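Local structure of Peptide/nickel transport system substrate-binding protein (Listeria monocytogenes serotype 1/2a, 5KZT) at residues 19-24 against 35-40; 231-236 against 252-257; 307-312 against 383-388. The protein binds peptides and probably delivers them to a membrane transporter as the substrate-binding component of an oligopeptide uptake system. One frame throughout, in Å; residues are numbered along the deposited sequence.

Contact 1: residues 19-24 against 35-40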
ATOM      1  N   LEU A  19     -13.000  16.164  -1.669  1.00 18.45           N
ATOM      2  CA  LEU A  19     -11.703  15.600  -2.031  1.00 18.18           C
ATOM      3  C   LEU A  19     -11.816  14.900  -3.366  1.00 18.76           C
ATOM      4  O   LEU A  19     -12.929  14.671  -3.873  1.00 18.94           O
ATOM      5  CB  LEU A  19     -11.236  14.613  -0.963  1.00 17.40           C
ATOM      6  CG  LEU A  19     -10.992  15.142   0.456  1.00 17.34           C
ATOM      7  CD1 LEU A  19     -10.544  13.998   1.355  1.00 16.79           C
ATOM      8  CD2 LEU A  19      -9.990  16.289   0.482  1.00 17.45           C
ATOM      9  N   THR A  20     -10.657  14.585  -3.940  1.00 19.19           N
ATOM     10  CA  THR A  20     -10.568  13.772  -5.143  1.00 19.89           C
ATOM     11  C   THR A  20      -9.756  12.511  -4.870  1.00 20.14           C
ATOM     12  O   THR A  20      -8.971  12.445  -3.915  1.00 21.05           O
ATOM     13  CB  THR A  20      -9.894  14.513  -6.316  1.00 20.21           C
ATOM     14  OG1 THR A  20      -8.496  14.655  -6.045  1.00 20.33           O
ATOM     15  CG2 THR A  20     -10.510  15.863  -6.545  1.00 20.71           C
ATOM     16  N   GLU A  21      -9.946  11.513  -5.719  1.00 20.63           N
ATOM     17  CA  GLU A  21      -9.139  10.296  -5.708  1.00 20.94           C
ATOM     18  C   GLU A  21      -8.805   9.964  -7.167  1.00 20.86           C
ATOM     19  O   GLU A  21      -9.545  10.349  -8.058  1.00 20.67           O
ATOM     20  CB  GLU A  21      -9.928   9.179  -5.032  1.00 21.93           C
ATOM     21  CG  GLU A  21      -9.176   7.875  -4.763  1.00 22.57           C
ATOM     22  CD  GLU A  21      -7.882   8.054  -3.986  1.00 23.12           C
ATOM     23  OE1 GLU A  21      -7.886   7.849  -2.749  1.00 24.17           O
ATOM     24  OE2 GLU A  21      -6.844   8.357  -4.625  1.00 23.75           O
ATOM     25  N   SER A  22      -7.693   9.268  -7.404  1.00 20.31           N
ATOM     26  CA  SER A  22      -7.199   9.026  -8.764  1.00 20.73           C
ATOM     27  C   SER A  22      -7.691   7.723  -9.416  1.00 20.25           C
ATOM     28  O   SER A  22      -7.362   7.450 -10.569  1.00 20.82           O
ATOM     29  CB  SER A  22      -5.673   9.031  -8.740  1.00 21.28           C
ATOM     30  OG  SER A  22      -5.203   8.112  -7.769  1.00 21.96           O
ATOM     31  N   ALA A  23      -8.471   6.927  -8.688  1.00 19.32           N
ATOM     32  CA  ALA A  23      -8.873   5.607  -9.135  1.00 18.86           C
ATOM     33  C   ALA A  23     -10.128   5.171  -8.420  1.00 18.47           C
ATOM     34  O   ALA A  23     -10.379   5.597  -7.286  1.00 17.85           O
ATOM     35  CB  ALA A  23      -7.765   4.603  -8.870  1.00 18.69           C
ATOM     36  N   LEU A  24     -10.890   4.310  -9.093  1.00 18.59           N
ATOM     37  CA  LEU A  24     -12.037   3.615  -8.501  1.00 18.81           C
ATOM     38  C   LEU A  24     -11.519   2.712  -7.373  1.00 18.08           C
ATOM     39  O   LEU A  24     -10.386   2.223  -7.443  1.00 17.57           O
ATOM     40  CB  LEU A  24     -12.748   2.769  -9.555  1.00 19.80           C
ATOM     41  CG  LEU A  24     -13.758   3.467 -10.469  1.00 21.01           C
ATOM     42  CD1 LEU A  24     -13.142   4.606 -11.247  1.00 21.56           C
ATOM     43  CD2 LEU A  24     -14.336   2.431 -11.418  1.00 22.16           C
ATOM     44  N   ASP A  35      -4.623  -2.296  -1.242  1.00 17.01           N
ATOM     45  CA  ASP A  35      -4.247  -1.134  -2.031  1.00 17.47           C
ATOM     46  C   ASP A  35      -4.494   0.159  -1.289  1.00 17.08           C
ATOM     47  O   ASP A  35      -5.319   0.228  -0.377  1.00 15.49           O
ATOM     48  CB  ASP A  35      -5.051  -1.119  -3.312  1.00 18.52           C
ATOM     49  CG  ASP A  35      -6.480  -0.769  -3.067  1.00 19.09           C
ATOM     50  OD1 ASP A  35      -7.259  -1.671  -2.658  1.00 20.78           O
ATOM     51  OD2 ASP A  35      -6.818   0.428  -3.209  1.00 19.51           O
ATOM     52  N   GLN A  36      -3.789   1.206  -1.703  1.00 17.42           N
ATOM     53  CA  GLN A  36      -3.826   2.443  -0.940  1.00 17.98           C
ATOM     54  C   GLN A  36      -5.202   3.126  -0.957  1.00 17.44           C
ATOM     55  O   GLN A  36      -5.552   3.806   0.010  1.00 16.67           O
ATOM     56  CB  GLN A  36      -2.734   3.410  -1.392  1.00 19.41           C
ATOM     57  CG  GLN A  36      -2.986   4.162  -2.675  1.00 21.13           C
ATOM     58  CD  GLN A  36      -1.871   5.172  -2.978  1.00 22.73           C
ATOM     59  OE1 GLN A  36      -1.281   5.137  -4.046  1.00 23.93           O
ATOM     60  NE2 GLN A  36      -1.572   6.057  -2.025  1.00 23.39           N
ATOM     61  N   VAL A  37      -5.977   2.923  -2.023  1.00 16.90           N
ATOM     62  CA  VAL A  37      -7.286   3.590  -2.155  1.00 16.80           C
ATOM     63  C   VAL A  37      -8.299   2.970  -1.198  1.00 16.20           C
ATOM     64  O   VAL A  37      -8.913   3.672  -0.376  1.00 15.76           O
ATOM     65  CB  VAL A  37      -7.812   3.560  -3.605  1.00 17.57           C
ATOM     66  CG1 VAL A  37      -9.250   4.077  -3.707  1.00 17.87           C
ATOM     67  CG2 VAL A  37      -6.896   4.374  -4.500  1.00 18.05           C
ATOM     68  N   GLY A  38      -8.439   1.656  -1.293  1.00 15.58           N
ATOM     69  CA  GLY A  38      -9.310   0.911  -0.428  1.00 15.76           C
ATOM     70  C   GLY A  38      -8.915   0.912   1.043  1.00 15.27           C
ATOM     71  O   GLY A  38      -9.774   0.986   1.912  1.00 15.06           O
ATOM     72  N   LEU A  39      -7.620   0.830   1.334  1.00 15.04           N
ATOM     73  CA  LEU A  39      -7.173   0.836   2.744  1.00 14.91           C
ATOM     74  C   LEU A  39      -7.413   2.187   3.391  1.00 14.75           C
ATOM     75  O   LEU A  39      -7.700   2.267   4.587  1.00 14.39           O
ATOM     76  CB  LEU A  39      -5.704   0.448   2.869  1.00 15.24           C
ATOM     77  CG  LEU A  39      -5.484  -1.041   2.568  1.00 15.56           C
ATOM     78  CD1 LEU A  39      -4.009  -1.288   2.365  1.00 15.83           C
ATOM     79  CD2 LEU A  39      -6.014  -1.957   3.643  1.00 15.73           C
ATOM     80  N   ASN A  40      -7.313   3.242   2.601  1.00 14.57           N
ATOM     81  CA  ASN A  40      -7.649   4.591   3.091  1.00 14.94           C
ATOM     82  C   ASN A  40      -9.148   4.714   3.383  1.00 14.88           C
ATOM     83  O   ASN A  40      -9.507   5.272   4.405  1.00 15.42           O
ATOM     84  CB  ASN A  40      -7.219   5.647   2.092  1.00 15.08           C
ATOM     85  CG  ASN A  40      -7.348   7.058   2.645  1.00 15.79           C
ATOM     86  OD1 ASN A  40      -6.701   7.414   3.633  1.00 15.81           O
ATOM     87  ND2 ASN A  40      -8.207   7.854   2.024  1.00 16.08           N
TER
HETATM   88  O   HOH W   1      -9.224   6.600  -0.691  1.00 18.25           O
HETATM   89  O   HOH W   2      -5.723   6.612  -1.028  1.00 40.15           O
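E21 lays its carboxylate end along the isopropyl group of V37, and this pair carries most of the contact between the end of strand 16-21 and the first turn of helix 36-45. With its CG anti to the backbone N (chi1 -172°) and the chain bent at chi2 (54°), E21 runs past V37 in the opposite direction, so that E21 CD comes 3.8 Å from V37 CG2 while E21 CG lies 3.9 Å from V37 CG1. The carboxylate is tied at both oxygens. E21 OE2 turns back to accept from S22 N over 3.0 Å through its anti lone pair, a bond within the segment that limits rotation of the group. E21 OE1 accepts a hydrogen bond from each of two waters. The first also donates to V37 O and accepts from N40 ND2; the second also donates to Q36 O. The chain bends at S22 and runs on extended through A23. The methyl of A23 only brushes the valine, and A23 O, 4.0 Å from V37 CG1, is buried without a polar partner in the model. L24 adds its carbonyl oxygen at the margin. On the helix side D35 is the N-cap: D35 OD2 receives G38 N at 2.8 Å in a nearly straight bond (173°), and V37 N more weakly. The bound peptide touches the same helix start, with Q36 holding the peptide backbone and V37 packing against one of its side chains. Direct contact is thus van der Waals packing, mainly of polar groups on the V37 methyls, and the polar link is carried by water: E21 reaches the helix carbonyls Q36 O and V37 O only through shared waters, an acceptor-to-acceptor connection consistent with a charged carboxylate.

Contact 2: residues 231-236 against 252-257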
ATOM      1  N   GLN A 231      -8.821  12.071 -12.800  1.00 22.18           N
ATOM      2  CA  GLN A 231      -7.636  11.380 -13.304  1.00 22.85           C
ATOM      3  C   GLN A 231      -6.767  12.236 -14.204  1.00 23.73           C
ATOM      4  O   GLN A 231      -5.936  11.707 -14.962  1.00 24.80           O
ATOM      5  CB  GLN A 231      -8.090  10.144 -14.051  1.00 23.58           C
ATOM      6  CG  GLN A 231      -8.880   9.207 -13.160  1.00 23.14           C
ATOM      7  CD  GLN A 231      -9.103   7.881 -13.821  1.00 24.00           C
ATOM      8  OE1 GLN A 231      -9.738   7.819 -14.871  1.00 24.88           O
ATOM      9  NE2 GLN A 231      -8.545   6.814 -13.240  1.00 23.80           N
ATOM     10  N   ASP A 232      -6.987  13.545 -14.157  1.00 23.72           N
ATOM     11  CA  ASP A 232      -6.118  14.480 -14.829  1.00 24.63           C
ATOM     12  C   ASP A 232      -6.119  15.809 -14.070  1.00 23.81           C
ATOM     13  O   ASP A 232      -7.152  16.264 -13.568  1.00 23.42           O
ATOM     14  CB  ASP A 232      -6.503  14.631 -16.303  1.00 26.17           C
ATOM     15  CG  ASP A 232      -7.649  15.580 -16.521  1.00 27.06           C
ATOM     16  OD1 ASP A 232      -8.797  15.123 -16.399  1.00 27.90           O
ATOM     17  OD2 ASP A 232      -7.397  16.780 -16.809  1.00 27.57           O
ATOM     18  N   SER A 233      -4.944  16.410 -13.983  1.00 23.70           N
ATOM     19  CA  SER A 233      -4.731  17.574 -13.137  1.00 23.38           C
ATOM     20  C   SER A 233      -5.497  18.804 -13.602  1.00 23.34           C
ATOM     21  O   SER A 233      -5.854  19.656 -12.795  1.00 22.66           O
ATOM     22  CB  SER A 233      -3.236  17.882 -13.063  1.00 23.75           C
ATOM     23  OG  SER A 233      -2.571  16.847 -12.372  1.00 23.95           O
ATOM     24  N   GLY A 234      -5.721  18.915 -14.907  1.00 24.03           N
ATOM     25  CA  GLY A 234      -6.491  20.030 -15.462  1.00 24.14           C
ATOM     26  C   GLY A 234      -7.911  20.049 -14.946  1.00 23.90           C
ATOM     27  O   GLY A 234      -8.419  21.088 -14.517  1.00 23.59           O
ATOM     28  N   THR A 235      -8.560  18.891 -14.978  1.00 23.86           N
ATOM     29  CA  THR A 235      -9.913  18.774 -14.480  1.00 23.81           C
ATOM     30  C   THR A 235      -9.934  19.120 -12.984  1.00 22.90           C
ATOM     31  O   THR A 235     -10.751  19.929 -12.546  1.00 22.58           O
ATOM     32  CB  THR A 235     -10.460  17.360 -14.728  1.00 24.19           C
ATOM     33  OG1 THR A 235     -10.478  17.109 -16.139  1.00 25.22           O
ATOM     34  CG2 THR A 235     -11.855  17.192 -14.157  1.00 24.47           C
ATOM     35  N   GLY A 236      -9.011  18.515 -12.234  1.00 22.24           N
ATOM     36  CA  GLY A 236      -8.858  18.768 -10.796  1.00 21.55           C
ATOM     37  C   GLY A 236      -8.659  20.240 -10.477  1.00 21.85           C
ATOM     38  O   GLY A 236      -9.307  20.789  -9.585  1.00 22.20           O
ATOM     39  N   ALA A 252       3.301  16.651 -13.194  1.00 23.34           N
ATOM     40  CA  ALA A 252       4.090  17.137 -14.331  1.00 24.29           C
ATOM     41  C   ALA A 252       4.033  18.679 -14.445  1.00 24.46           C
ATOM     42  O   ALA A 252       4.287  19.358 -13.454  1.00 23.82           O
ATOM     43  CB  ALA A 252       3.646  16.420 -15.621  1.00 24.83           C
ATOM     44  N   ASP A 253       3.663  19.235 -15.598  1.00 25.51           N
ATOM     45  CA  ASP A 253       3.649  20.694 -15.757  1.00 26.06           C
ATOM     46  C   ASP A 253       2.658  21.424 -14.844  1.00 24.74           C
ATOM     47  O   ASP A 253       2.891  22.574 -14.499  1.00 24.33           O
ATOM     48  CB  ASP A 253       3.411  21.084 -17.225  1.00 27.65           C
ATOM     49  CG  ASP A 253       4.479  20.542 -18.142  1.00 29.73           C
ATOM     50  OD1 ASP A 253       5.671  20.555 -17.758  1.00 30.74           O
ATOM     51  OD2 ASP A 253       4.130  20.084 -19.251  1.00 31.44           O
ATOM     52  N   TYR A 254       1.567  20.779 -14.450  1.00 24.07           N
ATOM     53  CA  TYR A 254       0.644  21.394 -13.501  1.00 23.51           C
ATOM     54  C   TYR A 254       1.280  21.614 -12.118  1.00 22.33           C
ATOM     55  O   TYR A 254       0.970  22.592 -11.441  1.00 21.78           O
ATOM     56  CB  TYR A 254      -0.637  20.577 -13.361  1.00 24.09           C
ATOM     57  CG  TYR A 254      -1.531  20.658 -14.560  1.00 25.66           C
ATOM     58  CD1 TYR A 254      -2.409  21.737 -14.718  1.00 26.84           C
ATOM     59  CD2 TYR A 254      -1.517  19.669 -15.544  1.00 27.17           C
ATOM     60  CE1 TYR A 254      -3.247  21.828 -15.818  1.00 28.14           C
ATOM     61  CE2 TYR A 254      -2.359  19.748 -16.648  1.00 28.56           C
ATOM     62  CZ  TYR A 254      -3.218  20.833 -16.775  1.00 29.07           C
ATOM     63  OH  TYR A 254      -4.056  20.937 -17.861  1.00 32.48           O
ATOM     64  N   ALA A 255       2.155  20.707 -11.696  1.00 21.60           N
ATOM     65  CA  ALA A 255       2.886  20.885 -10.443  1.00 20.87           C
ATOM     66  C   ALA A 255       3.881  22.033 -10.615  1.00 21.51           C
ATOM     67  O   ALA A 255       3.901  22.984  -9.814  1.00 20.89           O
ATOM     68  CB  ALA A 255       3.614  19.614 -10.059  1.00 20.81           C
ATOM     69  N   ALA A 256       4.684  21.946 -11.680  1.00 22.20           N
ATOM     70  CA  ALA A 256       5.727  22.926 -11.949  1.00 23.46           C
ATOM     71  C   ALA A 256       5.167  24.334 -12.103  1.00 24.08           C
ATOM     72  O   ALA A 256       5.788  25.286 -11.639  1.00 24.44           O
ATOM     73  CB  ALA A 256       6.518  22.533 -13.181  1.00 24.43           C
ATOM     74  N   GLN A 257       3.994  24.451 -12.726  1.00 24.61           N
ATOM     75  CA  GLN A 257       3.316  25.753 -12.903  1.00 25.71           C
ATOM     76  C   GLN A 257       2.682  26.320 -11.632  1.00 24.28           C
ATOM     77  O   GLN A 257       2.315  27.503 -11.600  1.00 24.35           O
ATOM     78  CB  GLN A 257       2.216  25.655 -13.961  1.00 27.28           C
ATOM     79  CG  GLN A 257       2.724  25.610 -15.373  1.00 30.12           C
ATOM     80  CD  GLN A 257       3.459  26.865 -15.726  1.00 32.14           C
ATOM     81  OE1 GLN A 257       4.700  26.881 -15.759  1.00 34.40           O
ATOM     82  NE2 GLN A 257       2.712  27.959 -15.916  1.00 33.92           N
TER
HETATM   83  O   HOH W   3      -5.079  17.925 -17.426  1.00 31.95           O
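The ring of Y254 lies against the first turn of helix 233-241, where S233 and G234 form its counter-surface. The close part is at the ring's inner end: S233 CB sits 3.5 Å from Y254 CD2 and 3.6 Å from Y254 CG. Farther out, the backbone of the turn continues over the same face. S233 C stands above the ring centre, and G234 N is 3.7 Å above the plane, displaced toward the rim. At the phenol end G234 CA comes within 3.5 Å of Y254 OH, so the glycine backbone itself is the surface on which the outer ring rests. Y254 reaches this place because its CG is anti to the carbonyl carbon (chi1 -72°), which carries the ring away from its own helix and across to S233. The hydroxyl of S233 takes no part in the ring contact and points instead to weak bonds with S251 N and V249 O.

The phenol end is looser and watery. One water accepts from G234 N and donates to D232 OD2, and its bond to Y254 OH is long and weak at 3.2 Å. This is the one polar connection between the two segments, and Y254 is only partly buried. D232 is nevertheless firmly placed: D232 OD1 is met by T235 OG1 over 2.6 Å on the syn side, close to the carboxylate plane, whereas T235 N approaches D232 OD2 from above that plane, 48° out of it. An aspartate at the N-cap, accepting from the backbone N three residues on, is the classic N-terminal cap of an alpha-helix; here a tyrosine from the following short helix 252-256, reached through strand 247-250, packs over that capped first turn.

Contact 3: residues 307-312 against 383-388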
ATOM      1  N   THR A 307      11.949  11.592 -13.365  1.00 24.03           N
ATOM      2  CA  THR A 307      11.369  12.400 -12.286  1.00 24.12           C
ATOM      3  C   THR A 307      11.305  13.883 -12.645  1.00 25.28           C
ATOM      4  O   THR A 307      10.335  14.551 -12.284  1.00 24.73           O
ATOM      5  CB  THR A 307      12.112  12.255 -10.948  1.00 23.89           C
ATOM      6  OG1 THR A 307      13.464  12.679 -11.096  1.00 24.73           O
ATOM      7  CG2 THR A 307      12.095  10.830 -10.488  1.00 23.03           C
ATOM      8  N   ASP A 308      12.327  14.379 -13.354  1.00 25.93           N
ATOM      9  CA  ASP A 308      12.379  15.784 -13.813  1.00 27.42           C
ATOM     10  C   ASP A 308      11.376  16.128 -14.908  1.00 27.37           C
ATOM     11  O   ASP A 308      11.129  17.302 -15.159  1.00 27.61           O
ATOM     12  CB  ASP A 308      13.763  16.138 -14.404  1.00 28.98           C
ATOM     13  CG  ASP A 308      14.888  16.191 -13.369  1.00 30.09           C
ATOM     14  OD1 ASP A 308      14.628  16.110 -12.149  1.00 30.96           O
ATOM     15  OD2 ASP A 308      16.066  16.310 -13.803  1.00 31.61           O
ATOM     16  N   THR A 309      10.892  15.123 -15.629  1.00 26.73           N
ATOM     17  CA  THR A 309      10.039  15.324 -16.798  1.00 27.59           C
ATOM     18  C   THR A 309       8.613  14.893 -16.522  1.00 26.69           C
ATOM     19  O   THR A 309       7.679  15.649 -16.758  1.00 27.62           O
ATOM     20  CB  THR A 309      10.587  14.515 -17.999  1.00 28.29           C
ATOM     21  OG1 THR A 309      11.948  14.906 -18.226  1.00 29.39           O
ATOM     22  CG2 THR A 309       9.755  14.741 -19.276  1.00 29.03           C
ATOM     23  N   VAL A 310       8.446  13.673 -16.037  1.00 25.28           N
ATOM     24  CA  VAL A 310       7.110  13.101 -15.845  1.00 24.56           C
ATOM     25  C   VAL A 310       6.448  13.529 -14.532  1.00 23.85           C
ATOM     26  O   VAL A 310       5.259  13.811 -14.526  1.00 24.40           O
ATOM     27  CB  VAL A 310       7.153  11.562 -15.950  1.00 24.05           C
ATOM     28  CG1 VAL A 310       5.803  10.933 -15.596  1.00 23.57           C
ATOM     29  CG2 VAL A 310       7.613  11.156 -17.345  1.00 24.55           C
ATOM     30  N   LEU A 311       7.204  13.567 -13.441  1.00 23.13           N
ATOM     31  CA  LEU A 311       6.635  13.803 -12.106  1.00 22.78           C
ATOM     32  C   LEU A 311       6.644  15.268 -11.665  1.00 23.22           C
ATOM     33  O   LEU A 311       5.593  15.848 -11.414  1.00 23.09           O
ATOM     34  CB  LEU A 311       7.358  12.932 -11.078  1.00 22.01           C
ATOM     35  CG  LEU A 311       7.177  11.424 -11.316  1.00 21.60           C
ATOM     36  CD1 LEU A 311       7.985  10.631 -10.313  1.00 21.05           C
ATOM     37  CD2 LEU A 311       5.718  10.999 -11.250  1.00 21.61           C
ATOM     38  N   LYS A 312       7.831  15.853 -11.569  1.00 23.50           N
ATOM     39  CA  LYS A 312       7.994  17.278 -11.239  1.00 24.29           C
ATOM     40  C   LYS A 312       7.255  17.687  -9.967  1.00 24.21           C
ATOM     41  O   LYS A 312       6.659  18.772  -9.913  1.00 24.47           O
ATOM     42  CB  LYS A 312       7.528  18.160 -12.410  1.00 25.45           C
ATOM     43  CG  LYS A 312       8.329  17.989 -13.696  1.00 26.22           C
ATOM     44  CD  LYS A 312       7.990  19.119 -14.665  1.00 27.85           C
ATOM     45  CE  LYS A 312       8.853  19.068 -15.906  1.00 28.72           C
ATOM     46  NZ  LYS A 312       8.408  20.032 -16.943  1.00 30.33           N
ATOM     47  N   SER A 383       4.288   6.025 -19.071  1.00 22.51           N
ATOM     48  CA  SER A 383       4.445   4.892 -19.989  1.00 22.87           C
ATOM     49  C   SER A 383       5.080   5.270 -21.330  1.00 24.01           C
ATOM     50  O   SER A 383       5.942   4.537 -21.842  1.00 23.86           O
ATOM     51  CB  SER A 383       3.098   4.234 -20.219  1.00 23.23           C
ATOM     52  OG  SER A 383       2.689   3.574 -19.025  1.00 23.19           O
ATOM     53  N   GLU A 384       4.641   6.386 -21.896  1.00 25.22           N
ATOM     54  CA  GLU A 384       5.230   6.896 -23.154  1.00 26.99           C
ATOM     55  C   GLU A 384       6.719   7.260 -22.977  1.00 26.31           C
ATOM     56  O   GLU A 384       7.535   6.991 -23.863  1.00 26.24           O
ATOM     57  CB  GLU A 384       4.401   8.073 -23.725  1.00 29.62           C
ATOM     58  CG  GLU A 384       3.185   7.615 -24.557  1.00 31.44           C
ATOM     59  CD  GLU A 384       2.088   8.668 -24.771  1.00 34.75           C
ATOM     60  OE1 GLU A 384       1.316   8.536 -25.747  1.00 37.44           O
ATOM     61  OE2 GLU A 384       1.954   9.621 -23.968  1.00 36.14           O
ATOM     62  N   PHE A 385       7.077   7.820 -21.823  1.00 25.20           N
ATOM     63  CA  PHE A 385       8.484   8.106 -21.491  1.00 25.63           C
ATOM     64  C   PHE A 385       9.332   6.832 -21.403  1.00 24.80           C
ATOM     65  O   PHE A 385      10.415   6.767 -21.974  1.00 25.18           O
ATOM     66  CB  PHE A 385       8.580   8.897 -20.177  1.00 25.92           C
ATOM     67  CG  PHE A 385       9.974   9.354 -19.827  1.00 26.90           C
ATOM     68  CD1 PHE A 385      10.853   8.506 -19.149  1.00 26.46           C
ATOM     69  CD2 PHE A 385      10.396  10.649 -20.129  1.00 28.84           C
ATOM     70  CE1 PHE A 385      12.129   8.926 -18.810  1.00 27.82           C
ATOM     71  CE2 PHE A 385      11.669  11.075 -19.783  1.00 30.01           C
ATOM     72  CZ  PHE A 385      12.540  10.207 -19.135  1.00 29.51           C
ATOM     73  N   ILE A 386       8.834   5.833 -20.678  1.00 23.62           N
ATOM     74  CA  ILE A 386       9.544   4.569 -20.526  1.00 23.01           C
ATOM     75  C   ILE A 386       9.656   3.837 -21.869  1.00 23.44           C
ATOM     76  O   ILE A 386      10.730   3.341 -22.214  1.00 23.52           O
ATOM     77  CB  ILE A 386       8.889   3.685 -19.434  1.00 22.00           C
ATOM     78  CG1 ILE A 386       9.141   4.317 -18.068  1.00 22.30           C
ATOM     79  CG2 ILE A 386       9.460   2.276 -19.423  1.00 21.43           C
ATOM     80  CD1 ILE A 386       8.201   3.850 -17.008  1.00 22.09           C
ATOM     81  N   GLN A 387       8.564   3.791 -22.626  1.00 23.70           N
ATOM     82  CA  GLN A 387       8.597   3.237 -23.988  1.00 24.20           C
ATOM     83  C   GLN A 387       9.717   3.905 -24.814  1.00 25.95           C
ATOM     84  O   GLN A 387      10.543   3.214 -25.436  1.00 25.57           O
ATOM     85  CB  GLN A 387       7.242   3.420 -24.665  1.00 24.40           C
ATOM     86  CG  GLN A 387       7.175   3.058 -26.154  1.00 25.34           C
ATOM     87  CD  GLN A 387       5.808   3.350 -26.749  1.00 26.00           C
ATOM     88  OE1 GLN A 387       5.392   4.507 -26.868  1.00 26.43           O
ATOM     89  NE2 GLN A 387       5.120   2.310 -27.157  1.00 26.05           N
ATOM     90  N   ASP A 388       9.725   5.238 -24.808  1.00 26.67           N
ATOM     91  CA  ASP A 388      10.762   6.041 -25.488  1.00 28.48           C
ATOM     92  C   ASP A 388      12.178   5.619 -25.055  1.00 28.09           C
ATOM     93  O   ASP A 388      13.034   5.362 -25.908  1.00 29.04           O
ATOM     94  CB  ASP A 388      10.457   7.566 -25.336  1.00 30.31           C
ATOM     95  CG  ASP A 388      11.657   8.430 -24.851  1.00 32.35           C
ATOM     96  OD1 ASP A 388      12.600   8.652 -25.653  1.00 33.37           O
ATOM     97  OD2 ASP A 388      11.596   8.951 -23.675  1.00 32.33           O
TER
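This is helix-to-helix packing in the solute-binding fold: the C-terminal turn of helix 303-311, widened to a pi-type turn, lies beside the middle of helix 377-393. The wide turn is marked by K312 N bonding to T307 O over 2.9 Å, a five-residue step, after which K312 leaves the helix with positive phi (53°). F385 supplies the whole of the second segment's share. Its CG is anti to the backbone N (chi1 -174°), which sends the ring out toward the neighbouring helix end. V310 meets the base of that side chain, V310 CG2 lying 3.7 Å from F385 CB and 3.9 Å from F385 CG, in an oblique approach. T309 meets the far part of the ring and crosses the phenylalanine side chain at about a right angle. The T309 hydroxyl is not spent on the ring, because T309 OG1 bonds to S305 O one turn back in its own helix. The contact is thus wholly van der Waals, with V310 buried on the inner side and T309 nearer the surface. At this outer end the closest approach is T309 CB to F385 CE2, 4.0 Å.

From the N terminus, contact 1 comes first, closing a short loop of ten residues without helix or strand between strand 16-21 and helix 36-45. Contact 2 closes a second, through the rest of helix 233-241 and strand 247-250, and contact 3 closes a far longer excursion of 70 residues, bringing helix 303-311 against helix 377-393. The three follow in series; none nests in or crosses another. Further bonds join them: S22 O is 3.0 Å from Q231 NE2, a probable hydrogen bond linking contacts 1 and 2, and the salt bridge of D253 OD1 with K312 NZ, together with A252 N to L311 O, links 2 and 3. Contacts 1 and 3 stay about 12 Å apart at their nearest atoms.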